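Local coordinates for XPF endonuclease (Aeropyrum pernix, PDB 2BGW), which probably cuts DNA strands at structure-specific sites as a magnesium-dependent endonuclease of nucleotide excision repair, at residues I49-K54 with L128-L133; S57-S62 with R100-A105; Q165-I170 with K212-P217. All blocks are in the same frame, centred on the assembly; numbering follows the deposited sequence.

Overall arrangement
Contacts 1 and 2 both belong to the ERCC4 nuclease domain, whereas contact 3 belongs to the helix-hairpin-helix region that follows. The centres of contacts 1 and 2 lie 19 Å apart. Strand 49-55 runs straight into helix 56-65, and K54 packs against the backbone of F59. Along the chain, contact 2 is nested inside the loop closed by contact 1. E52 and R53 of contact 1, with D42, form the magnesium site; the F59 side chain of contact 2 is about 10 Å from the bound magnesium ion. Contact 3 has its centre 33 Å from that of contact 1, across the centre of the chain, and meets the DNA backbone directly. All three contacts reach the second subunit.

Contact 1: residues I49-K54 with L128-L133; sequences IIVERK and LVIESL. With MG (magnesium ion), chain E; SO4 (sulfate ion), chain G.
V51 meets helix 123-137 through both of its methyl branches. With V51 CG1 anti to the backbone N (chi1 165°), that branch comes 4.2 Å from I130 CG1. V51 CG2, which lies beside the backbone N, comes 4.4 Å from L133 CD1. The V51 and I130 side chains cross obliquely. I130 leaves its helix at a slant, but its chain, extended beyond CG1, brings its end closer to the strand; the CB of L133 points at the strand, and its CD1 makes the touch. V51 also packs on Y43 and V45 of one neighbouring strand and I85 of the other, so the three side chains lie in the apolar layer between sheet and helix.

Strand 49-55 lies within the mixed sheet of the PDDEXK-type nuclease fold, and its sequence E52-R53-K54, with D58 further on, matches the ERKX3D signature of the XPF family. While V51 faces the helix, E52 turns to the other side of the sheet, toward Q71 and L75 of helix 67-78. Its CG is anti to the backbone N and the chain bends at the CB-CG bond (chi2 41°), placing E52 OE2 2.3 Å from the magnesium ion, which D42 OD2 also binds. R53 O lies 2.6 Å from the magnesium ion. The R53 side chain runs extended from CG to NE and presents a guanidinium edge to a sulfate, probably a crystallisation additive. The sulfur lies in the guanidinium plane, and R53 NH1 donates to sulfate O1 at 2.8 Å with an N-H...O angle of 148°. E87 holds R53 NH2 by a salt bridge.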
loop_
_atom_site.group_PDB
_atom_site.type_symbol
_atom_site.label_atom_id
_atom_site.label_comp_id
_atom_site.label_asym_id
_atom_site.label_seq_id
_atom_site.Cartn_x
_atom_site.Cartn_y
_atom_site.Cartn_z
ATOM N N ILE A 49 -3.502 -5.732 -2.612
ATOM C CA ILE A 49 -3.829 -4.378 -2.223
ATOM C C ILE A 49 -4.012 -4.245 -0.713
ATOM O O ILE A 49 -4.939 -4.808 -0.140
ATOM C CB ILE A 49 -5.084 -3.891 -2.942
ATOM C CG1 ILE A 49 -4.849 -3.947 -4.460
ATOM C CG2 ILE A 49 -5.413 -2.504 -2.468
ATOM C CD1 ILE A 49 -5.938 -3.393 -5.341
ATOM N N ILE A 50 -3.121 -3.502 -0.067
ATOM C CA ILE A 50 -3.282 -3.226 1.350
ATOM C C ILE A 50 -3.694 -1.759 1.495
ATOM O O ILE A 50 -3.293 -0.907 0.689
ATOM C CB ILE A 50 -1.992 -3.560 2.165
ATOM C CG1 ILE A 50 -2.261 -3.558 3.657
ATOM C CG2 ILE A 50 -0.890 -2.574 1.886
ATOM C CD1 ILE A 50 -2.876 -4.793 4.139
ATOM N N VAL A 51 -4.503 -1.487 2.518
ATOM C CA VAL A 51 -5.026 -0.161 2.809
ATOM C C VAL A 51 -4.671 0.201 4.241
ATOM O O VAL A 51 -4.868 -0.603 5.174
ATOM C CB VAL A 51 -6.576 -0.120 2.645
ATOM C CG1 VAL A 51 -7.191 1.128 3.285
ATOM C CG2 VAL A 51 -6.958 -0.202 1.196
ATOM N N GLU A 52 -4.158 1.413 4.405
ATOM C CA GLU A 52 -3.771 1.950 5.698
ATOM C C GLU A 52 -4.646 3.162 5.857
ATOM O O GLU A 52 -4.641 4.032 5.008
ATOM C CB GLU A 52 -2.264 2.310 5.662
ATOM C CG GLU A 52 -1.648 3.023 6.863
ATOM C CD GLU A 52 -2.127 2.489 8.216
ATOM O OE1 GLU A 52 -2.223 1.251 8.411
ATOM O OE2 GLU A 52 -2.395 3.330 9.107
ATOM N N ARG A 53 -5.452 3.195 6.906
ATOM C CA ARG A 53 -6.410 4.289 7.112
ATOM C C ARG A 53 -5.858 5.238 8.136
ATOM O O ARG A 53 -5.423 4.812 9.195
ATOM C CB ARG A 53 -7.751 3.777 7.616
ATOM C CG ARG A 53 -8.745 4.869 7.875
ATOM C CD ARG A 53 -9.862 4.373 8.766
ATOM N NE ARG A 53 -10.745 5.442 9.231
ATOM C CZ ARG A 53 -10.916 5.777 10.511
ATOM N NH1 ARG A 53 -10.270 5.125 11.465
ATOM N NH2 ARG A 53 -11.749 6.754 10.845
ATOM N N LYS A 54 -5.899 6.528 7.821
ATOM C CA LYS A 54 -5.382 7.560 8.710
ATOM C C LYS A 54 -6.235 8.814 8.644
ATOM O O LYS A 54 -6.549 9.297 7.551
ATOM C CB LYS A 54 -3.958 7.883 8.293
ATOM C CG LYS A 54 -2.991 7.686 9.386
ATOM C CD LYS A 54 -1.811 6.921 8.920
ATOM C CE LYS A 54 -1.283 6.139 10.088
ATOM N NZ LYS A 54 0.113 5.839 9.804
ATOM N N LEU A 128 -16.567 3.961 1.487
ATOM C CA LEU A 128 -16.876 3.888 0.071
ATOM C C LEU A 128 -15.650 3.550 -0.784
ATOM O O LEU A 128 -15.723 2.715 -1.681
ATOM C CB LEU A 128 -17.557 5.170 -0.409
ATOM C CG LEU A 128 -18.949 5.353 0.208
ATOM C CD1 LEU A 128 -19.362 6.813 0.258
ATOM C CD2 LEU A 128 -19.973 4.526 -0.542
ATOM N N VAL A 129 -14.528 4.188 -0.497
ATOM C CA VAL A 129 -13.322 4.001 -1.282
ATOM C C VAL A 129 -12.840 2.576 -1.112
ATOM O O VAL A 129 -12.427 1.922 -2.074
ATOM C CB VAL A 129 -12.233 4.999 -0.829
ATOM C CG1 VAL A 129 -10.920 4.776 -1.534
ATOM C CG2 VAL A 129 -12.705 6.381 -1.104
ATOM N N ILE A 130 -12.897 2.076 0.117
ATOM C CA ILE A 130 -12.457 0.702 0.355
ATOM C C ILE A 130 -13.363 -0.231 -0.435
ATOM O O ILE A 130 -12.897 -1.124 -1.122
ATOM C CB ILE A 130 -12.459 0.310 1.849
ATOM C CG1 ILE A 130 -11.324 1.030 2.588
ATOM C CG2 ILE A 130 -12.307 -1.218 1.984
ATOM C CD1 ILE A 130 -11.470 1.019 4.085
ATOM N N GLU A 131 -14.667 0.004 -0.345
ATOM C CA GLU A 131 -15.634 -0.871 -0.991
ATOM C C GLU A 131 -15.479 -0.887 -2.518
ATOM O O GLU A 131 -15.650 -1.911 -3.146
ATOM C CB GLU A 131 -17.032 -0.454 -0.562
ATOM C CG GLU A 131 -18.110 -1.357 -1.012
ATOM C CD GLU A 131 -18.837 -0.811 -2.176
ATOM O OE1 GLU A 131 -18.984 0.400 -2.238
ATOM O OE2 GLU A 131 -19.282 -1.574 -3.039
ATOM N N SER A 132 -15.122 0.249 -3.098
ATOM C CA SER A 132 -14.975 0.361 -4.529
ATOM C C SER A 132 -13.717 -0.346 -5.000
ATOM O O SER A 132 -13.716 -1.000 -6.031
ATOM C CB SER A 132 -14.941 1.838 -4.917
ATOM O OG SER A 132 -16.251 2.378 -5.008
ATOM N N LEU A 133 -12.643 -0.199 -4.228
ATOM C CA LEU A 133 -11.397 -0.866 -4.481
ATOM C C LEU A 133 -11.565 -2.385 -4.434
ATOM O O LEU A 133 -11.131 -3.092 -5.347
ATOM C CB LEU A 133 -10.375 -0.419 -3.465
ATOM C CG LEU A 133 -9.757 0.953 -3.661
ATOM C CD1 LEU A 133 -9.011 1.303 -2.401
ATOM C CD2 LEU A 133 -8.827 1.061 -4.891
HETATM MG MG MG E . -4.079 3.034 10.611
HETATM S S SO4 G . -10.912 6.167 14.799
HETATM O O1 SO4 G . -10.894 4.848 14.170
HETATM O O2 SO4 G . -9.623 6.813 14.517
HETATM O O3 SO4 G . -12.000 6.989 14.239
HETATM O O4 SO4 G . -11.165 5.946 16.228
#

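Contact 2: residues S57-S62 with R100-A105; sequences SDFAKS and RSLYAA
L102 reaches from helix 99-112 into the angle between F59 and A60 of helix 56-65, making a buried helix-helix contact within the PDDEXK-type nuclease domain. The two segments come closest at A60 and L102, whose CA atoms are 6.7 Å apart. L102 does not aim its CB at the other helix. With CG beside its backbone N (chi1 -70°), however, the side chain swings back, and it is the CD2 branch that makes the contact.

This one methyl has two neighbours. L102 CD2 approaches F59 at the ring edge, near the ring plane, 4.2 Å from F59 CD2, so the leucine does not cover an aromatic face. L102 CD2 also lies 3.9 Å from A60 CB. F59 itself points at helix 99-112, and M106 and L109 of that helix pack on it; L68 of helix 67-78 touches it as well.

Helix 99-112 is covered on another side by the second subunit, where R100 forms a salt bridge with E131 of that subunit and Y103 packs on G125 of that subunit. The helix therefore joins the interior of its own domain to the dimer interface. At the centre of the intramolecular contact, L102 CD2 sits 3.8 Å from the A60 CA, touching the backbone of helix 56-65 itself.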
loop_
_atom_site.group_PDB
_atom_site.type_symbol
_atom_site.label_atom_id
_atom_site.label_comp_id
_atom_site.label_asym_id
_atom_site.label_seq_id
_atom_site.Cartn_x
_atom_site.Cartn_y
_atom_site.Cartn_z
ATOM N N SER A 57 -5.222 14.221 10.741
ATOM C CA SER A 57 -4.299 14.582 11.812
ATOM C C SER A 57 -3.297 13.474 12.229
ATOM O O SER A 57 -2.121 13.777 12.476
ATOM C CB SER A 57 -4.976 15.305 12.986
ATOM O OG SER A 57 -6.122 14.633 13.419
ATOM N N ASP A 58 -3.725 12.213 12.283
ATOM C CA ASP A 58 -2.748 11.133 12.454
ATOM C C ASP A 58 -1.775 11.069 11.291
ATOM O O ASP A 58 -0.598 10.757 11.473
ATOM C CB ASP A 58 -3.430 9.798 12.614
ATOM C CG ASP A 58 -4.145 9.707 13.895
ATOM O OD1 ASP A 58 -3.819 10.518 14.774
ATOM O OD2 ASP A 58 -5.033 8.855 14.040
ATOM N N PHE A 59 -2.245 11.383 10.093
ATOM C CA PHE A 59 -1.289 11.488 9.018
ATOM C C PHE A 59 -0.196 12.452 9.413
ATOM O O PHE A 59 0.990 12.102 9.357
ATOM C CB PHE A 59 -1.907 11.942 7.722
ATOM C CG PHE A 59 -0.947 11.932 6.592
ATOM C CD1 PHE A 59 -0.673 10.758 5.914
ATOM C CD2 PHE A 59 -0.293 13.092 6.212
ATOM C CE1 PHE A 59 0.226 10.742 4.857
ATOM C CE2 PHE A 59 0.611 13.086 5.156
ATOM C CZ PHE A 59 0.869 11.905 4.479
ATOM N N ALA A 60 -0.605 13.656 9.830
ATOM C CA ALA A 60 0.322 14.713 10.236
ATOM C C ALA A 60 1.190 14.244 11.392
ATOM O O ALA A 60 2.423 14.204 11.269
ATOM C CB ALA A 60 -0.431 15.955 10.606
ATOM N N LYS A 61 0.538 13.844 12.486
ATOM C CA LYS A 61 1.227 13.405 13.692
ATOM C C LYS A 61 2.379 12.449 13.353
ATOM O O LYS A 61 3.557 12.733 13.613
ATOM C CB LYS A 61 0.241 12.793 14.680
ATOM C CG LYS A 61 0.813 12.614 16.063
ATOM C CD LYS A 61 -0.059 11.724 17.018
ATOM C CE LYS A 61 0.869 11.068 18.126
ATOM N NZ LYS A 61 0.197 10.369 19.279
ATOM N N SER A 62 2.059 11.353 12.691
ATOM C CA SER A 62 3.088 10.370 12.381
ATOM C C SER A 62 4.150 10.860 11.386
ATOM O O SER A 62 5.251 10.324 11.383
ATOM C CB SER A 62 2.451 9.100 11.864
ATOM O OG SER A 62 2.227 9.272 10.483
ATOM N N ARG A 100 4.092 22.977 4.062
ATOM C CA ARG A 100 5.157 22.651 3.125
ATOM C C ARG A 100 5.567 21.232 3.444
ATOM O O ARG A 100 5.761 20.444 2.534
ATOM C CB ARG A 100 6.352 23.582 3.238
ATOM C CG ARG A 100 7.494 23.231 2.278
ATOM C CD ARG A 100 7.578 24.242 1.116
ATOM N NE ARG A 100 8.621 23.925 0.133
ATOM C CZ ARG A 100 9.938 23.998 0.364
ATOM N NH1 ARG A 100 10.387 24.374 1.564
ATOM N NH2 ARG A 100 10.815 23.671 -0.598
ATOM N N SER A 101 5.657 20.906 4.735
ATOM C CA SER A 101 5.935 19.555 5.180
ATOM C C SER A 101 4.910 18.560 4.635
ATOM O O SER A 101 5.254 17.681 3.843
ATOM C CB SER A 101 5.941 19.494 6.699
ATOM O OG SER A 101 7.221 19.762 7.195
ATOM N N LEU A 102 3.654 18.714 5.054
ATOM C CA LEU A 102 2.610 17.750 4.750
ATOM C C LEU A 102 2.552 17.376 3.260
ATOM O O LEU A 102 2.735 16.201 2.906
ATOM C CB LEU A 102 1.267 18.227 5.299
ATOM C CG LEU A 102 1.236 18.178 6.826
ATOM C CD1 LEU A 102 -0.064 18.684 7.395
ATOM C CD2 LEU A 102 1.461 16.792 7.325
ATOM N N TYR A 103 2.352 18.367 2.390
ATOM C CA TYR A 103 2.223 18.101 0.969
ATOM C C TYR A 103 3.509 17.476 0.438
ATOM O O TYR A 103 3.457 16.576 -0.398
ATOM C CB TYR A 103 1.851 19.360 0.169
ATOM C CG TYR A 103 0.481 19.927 0.480
ATOM C CD1 TYR A 103 0.340 21.190 1.068
ATOM C CD2 TYR A 103 -0.684 19.206 0.195
ATOM C CE1 TYR A 103 -0.927 21.727 1.370
ATOM C CE2 TYR A 103 -1.965 19.743 0.486
ATOM C CZ TYR A 103 -2.063 21.007 1.077
ATOM O OH TYR A 103 -3.293 21.530 1.375
ATOM N N ALA A 104 4.663 17.929 0.926
ATOM C CA ALA A 104 5.941 17.343 0.499
ATOM C C ALA A 104 5.978 15.856 0.840
ATOM O O ALA A 104 6.385 15.039 0.018
ATOM C CB ALA A 104 7.114 18.065 1.112
ATOM N N ALA A 105 5.527 15.505 2.036
ATOM C CA ALA A 105 5.448 14.111 2.411
ATOM C C ALA A 105 4.601 13.369 1.377
ATOM O O ALA A 105 5.033 12.372 0.795
ATOM C CB ALA A 105 4.846 13.962 3.805
#

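Contact 3: residues Q165-I170 with K212-P217; sequences QSFPGI and KILMTP. With nucleotides of chain C.
F167 reaches from the hairpin loop to I213 and L214 of helix 204-215. F167 CB is 5.9 Å from I213 CD1, not yet in contact, but with CG beside the backbone N (chi1 -81°) the ring is carried toward the helix. Along one ring edge F167 CD2 comes 4.7 Å from I213 CD1, and F167 CE2 then approaches I213 CG2 at 4.3 Å, obliquely to the ring. At the tip, F167 CZ meets L214 CD2 at 4.1 Å; this methyl lies at the ring edge, near its plane, and the two side chains cross at about a right angle. Next along the loop, the CD corner of the P168 ring meets the end of I213, P168 CD lying 3.8 Å from I213 CD1.

The loop links helices 155-165 and 172-182 as the hairpin of a helix-hairpin-helix motif. I163 of the second subunit also packs on F167. Beyond the proline, G169 N donates to OP1 of DG14 in chain C at 3.0 Å (N-H...O angle 149°). The loop thus offers apolar side chains to the protein and a backbone amide to a phosphate, chemistry consistent with DNA binding that does not read the bases at this point.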
loop_
_atom_site.group_PDB
_atom_site.type_symbol
_atom_site.label_atom_id
_atom_site.label_comp_id
_atom_site.label_asym_id
_atom_site.label_seq_id
_atom_site.Cartn_x
_atom_site.Cartn_y
_atom_site.Cartn_z
ATOM N N GLN A 165 8.737 -13.196 3.336
ATOM C CA GLN A 165 9.378 -11.915 2.878
ATOM C C GLN A 165 10.569 -11.468 3.755
ATOM O O GLN A 165 11.512 -10.805 3.283
ATOM C CB GLN A 165 8.364 -10.765 2.793
ATOM C CG GLN A 165 7.815 -10.385 1.385
ATOM C CD GLN A 165 6.250 -10.444 1.335
ATOM O OE1 GLN A 165 5.562 -9.532 1.802
ATOM N NE2 GLN A 165 5.705 -11.547 0.799
ATOM N N SER A 166 10.518 -11.855 5.023
ATOM C CA SER A 166 11.558 -11.515 5.967
ATOM C C SER A 166 12.912 -12.164 5.651
ATOM O O SER A 166 13.921 -11.783 6.212
ATOM C CB SER A 166 11.106 -11.831 7.397
ATOM O OG SER A 166 11.008 -13.233 7.613
ATOM N N PHE A 167 12.938 -13.137 4.751
ATOM C CA PHE A 167 14.194 -13.742 4.328
ATOM C C PHE A 167 14.912 -12.854 3.329
ATOM O O PHE A 167 14.272 -12.105 2.558
ATOM C CB PHE A 167 13.948 -15.104 3.689
ATOM C CG PHE A 167 13.768 -16.235 4.684
ATOM C CD1 PHE A 167 12.580 -16.367 5.425
ATOM C CD2 PHE A 167 14.769 -17.189 4.861
ATOM C CE1 PHE A 167 12.403 -17.413 6.336
ATOM C CE2 PHE A 167 14.603 -18.252 5.767
ATOM C CZ PHE A 167 13.420 -18.359 6.499
ATOM N N PRO A 168 16.253 -12.921 3.329
ATOM C CA PRO A 168 17.029 -12.235 2.313
ATOM C C PRO A 168 16.699 -12.874 0.976
ATOM O O PRO A 168 16.389 -14.050 0.958
ATOM C CB PRO A 168 18.463 -12.567 2.706
ATOM C CG PRO A 168 18.383 -12.922 4.147
ATOM C CD PRO A 168 17.123 -13.647 4.269
ATOM N N GLY A 169 16.741 -12.114 -0.116
ATOM C CA GLY A 169 16.423 -12.639 -1.440
ATOM C C GLY A 169 14.936 -12.880 -1.656
ATOM O O GLY A 169 14.454 -12.841 -2.785
ATOM N N ILE A 170 14.196 -13.133 -0.585
ATOM C CA ILE A 170 12.765 -13.384 -0.716
ATOM C C ILE A 170 11.894 -12.112 -0.576
ATOM O O ILE A 170 11.739 -11.544 0.535
ATOM C CB ILE A 170 12.295 -14.468 0.262
ATOM C CG1 ILE A 170 13.097 -15.749 0.033
ATOM C CG2 ILE A 170 10.805 -14.713 0.100
ATOM C CD1 ILE A 170 12.703 -16.885 0.978
ATOM N N LYS A 212 21.274 -22.053 4.975
ATOM C CA LYS A 212 22.202 -21.749 6.058
ATOM C C LYS A 212 21.436 -21.098 7.196
ATOM O O LYS A 212 21.662 -21.449 8.348
ATOM C CB LYS A 212 23.408 -20.905 5.614
ATOM N N ILE A 213 20.493 -20.202 6.895
ATOM C CA ILE A 213 19.704 -19.582 7.977
ATOM C C ILE A 213 18.784 -20.576 8.705
ATOM O O ILE A 213 18.627 -20.521 9.923
ATOM C CB ILE A 213 18.876 -18.403 7.489
ATOM C CG1 ILE A 213 19.778 -17.221 7.199
ATOM C CG2 ILE A 213 17.862 -17.997 8.554
ATOM C CD1 ILE A 213 19.153 -16.220 6.267
ATOM N N LEU A 214 18.184 -21.479 7.944
ATOM C CA LEU A 214 17.241 -22.411 8.481
ATOM C C LEU A 214 17.907 -23.385 9.427
ATOM O O LEU A 214 17.261 -23.905 10.337
ATOM C CB LEU A 214 16.605 -23.176 7.335
ATOM C CG LEU A 214 15.535 -22.433 6.544
ATOM C CD1 LEU A 214 15.243 -23.144 5.249
ATOM C CD2 LEU A 214 14.266 -22.282 7.390
ATOM N N MET A 215 19.208 -23.610 9.225
ATOM C CA MET A 215 19.932 -24.729 9.864
ATOM C C MET A 215 21.046 -24.363 10.831
ATOM O O MET A 215 21.285 -25.095 11.777
ATOM C CB MET A 215 20.514 -25.664 8.820
ATOM C CG MET A 215 19.516 -26.098 7.782
ATOM S SD MET A 215 19.791 -27.790 7.228
ATOM C CE MET A 215 19.509 -28.741 8.767
ATOM N N THR A 216 21.744 -23.261 10.610
ATOM C CA THR A 216 22.856 -22.933 11.487
ATOM C C THR A 216 22.438 -22.783 12.962
ATOM O O THR A 216 21.689 -21.893 13.294
ATOM C CB THR A 216 23.625 -21.718 10.978
ATOM O OG1 THR A 216 24.351 -22.090 9.799
ATOM C CG2 THR A 216 24.608 -21.253 12.024
ATOM N N PRO A 217 22.919 -23.688 13.840
ATOM C CA PRO A 217 22.623 -23.663 15.275
ATOM C C PRO A 217 22.917 -22.341 15.949
ATOM O O PRO A 217 23.753 -21.583 15.507
ATOM C CB PRO A 217 23.538 -24.749 15.859
ATOM C CG PRO A 217 24.448 -25.136 14.788
ATOM C CD PRO A 217 23.773 -24.841 13.499
ATOM P P DG C 14 15.084 -8.779 -0.076
ATOM O OP1 DG C 14 16.445 -9.185 0.343
ATOM O OP2 DG C 14 13.906 -9.439 0.583
ATOM O "O5'" DG C 14 15.052 -7.198 0.063
ATOM C "C5'" DG C 14 16.040 -6.457 -0.636
ATOM C "C4'" DG C 14 15.905 -4.974 -0.352
ATOM O "O4'" DG C 14 15.076 -4.379 -1.392
ATOM C "C3'" DG C 14 15.260 -4.603 0.976
ATOM O "O3'" DG C 14 15.976 -3.470 1.468
ATOM C "C2'" DG C 14 13.791 -4.336 0.586
ATOM C "C1'" DG C 14 13.971 -3.705 -0.798
ATOM N N9 DG C 14 12.858 -3.706 -1.761
ATOM C C8 DG C 14 11.772 -4.536 -1.822
ATOM N N7 DG C 14 10.954 -4.260 -2.808
ATOM C C5 DG C 14 11.531 -3.179 -3.452
ATOM C C6 DG C 14 11.109 -2.432 -4.591
ATOM O O6 DG C 14 10.104 -2.557 -5.311
ATOM N N1 DG C 14 11.979 -1.400 -4.914
ATOM C C2 DG C 14 13.114 -1.123 -4.227
ATOM N N2 DG C 14 13.793 -0.093 -4.731
ATOM N N3 DG C 14 13.534 -1.797 -3.159
ATOM C C4 DG C 14 12.700 -2.821 -2.819
ATOM P P DT C 13 10.785 -10.695 -5.231
ATOM O OP1 DT C 13 10.544 -11.946 -4.467
ATOM O OP2 DT C 13 9.639 -9.784 -5.420
ATOM O "O5'" DT C 13 12.017 -9.855 -4.633
ATOM C "C5'" DT C 13 13.328 -10.411 -4.447
ATOM C "C4'" DT C 13 14.273 -9.402 -3.796
ATOM O "O4'" DT C 13 14.425 -8.161 -4.559
ATOM C "C3'" DT C 13 13.854 -8.952 -2.408
ATOM O "O3'" DT C 13 15.052 -8.888 -1.675
ATOM C "C2'" DT C 13 13.161 -7.594 -2.659
ATOM C "C1'" DT C 13 13.960 -7.017 -3.829
ATOM N N1 DT C 13 13.320 -6.103 -4.882
ATOM C C2 DT C 13 13.964 -4.944 -5.308
ATOM O O2 DT C 13 15.016 -4.536 -4.871
ATOM N N3 DT C 13 13.343 -4.218 -6.283
ATOM C C4 DT C 13 12.166 -4.515 -6.917
ATOM O O4 DT C 13 11.714 -3.780 -7.799
ATOM C C5 DT C 13 11.517 -5.721 -6.454
ATOM C C7 DT C 13 10.087 -5.985 -6.810
ATOM C C6 DT C 13 12.125 -6.444 -5.486
#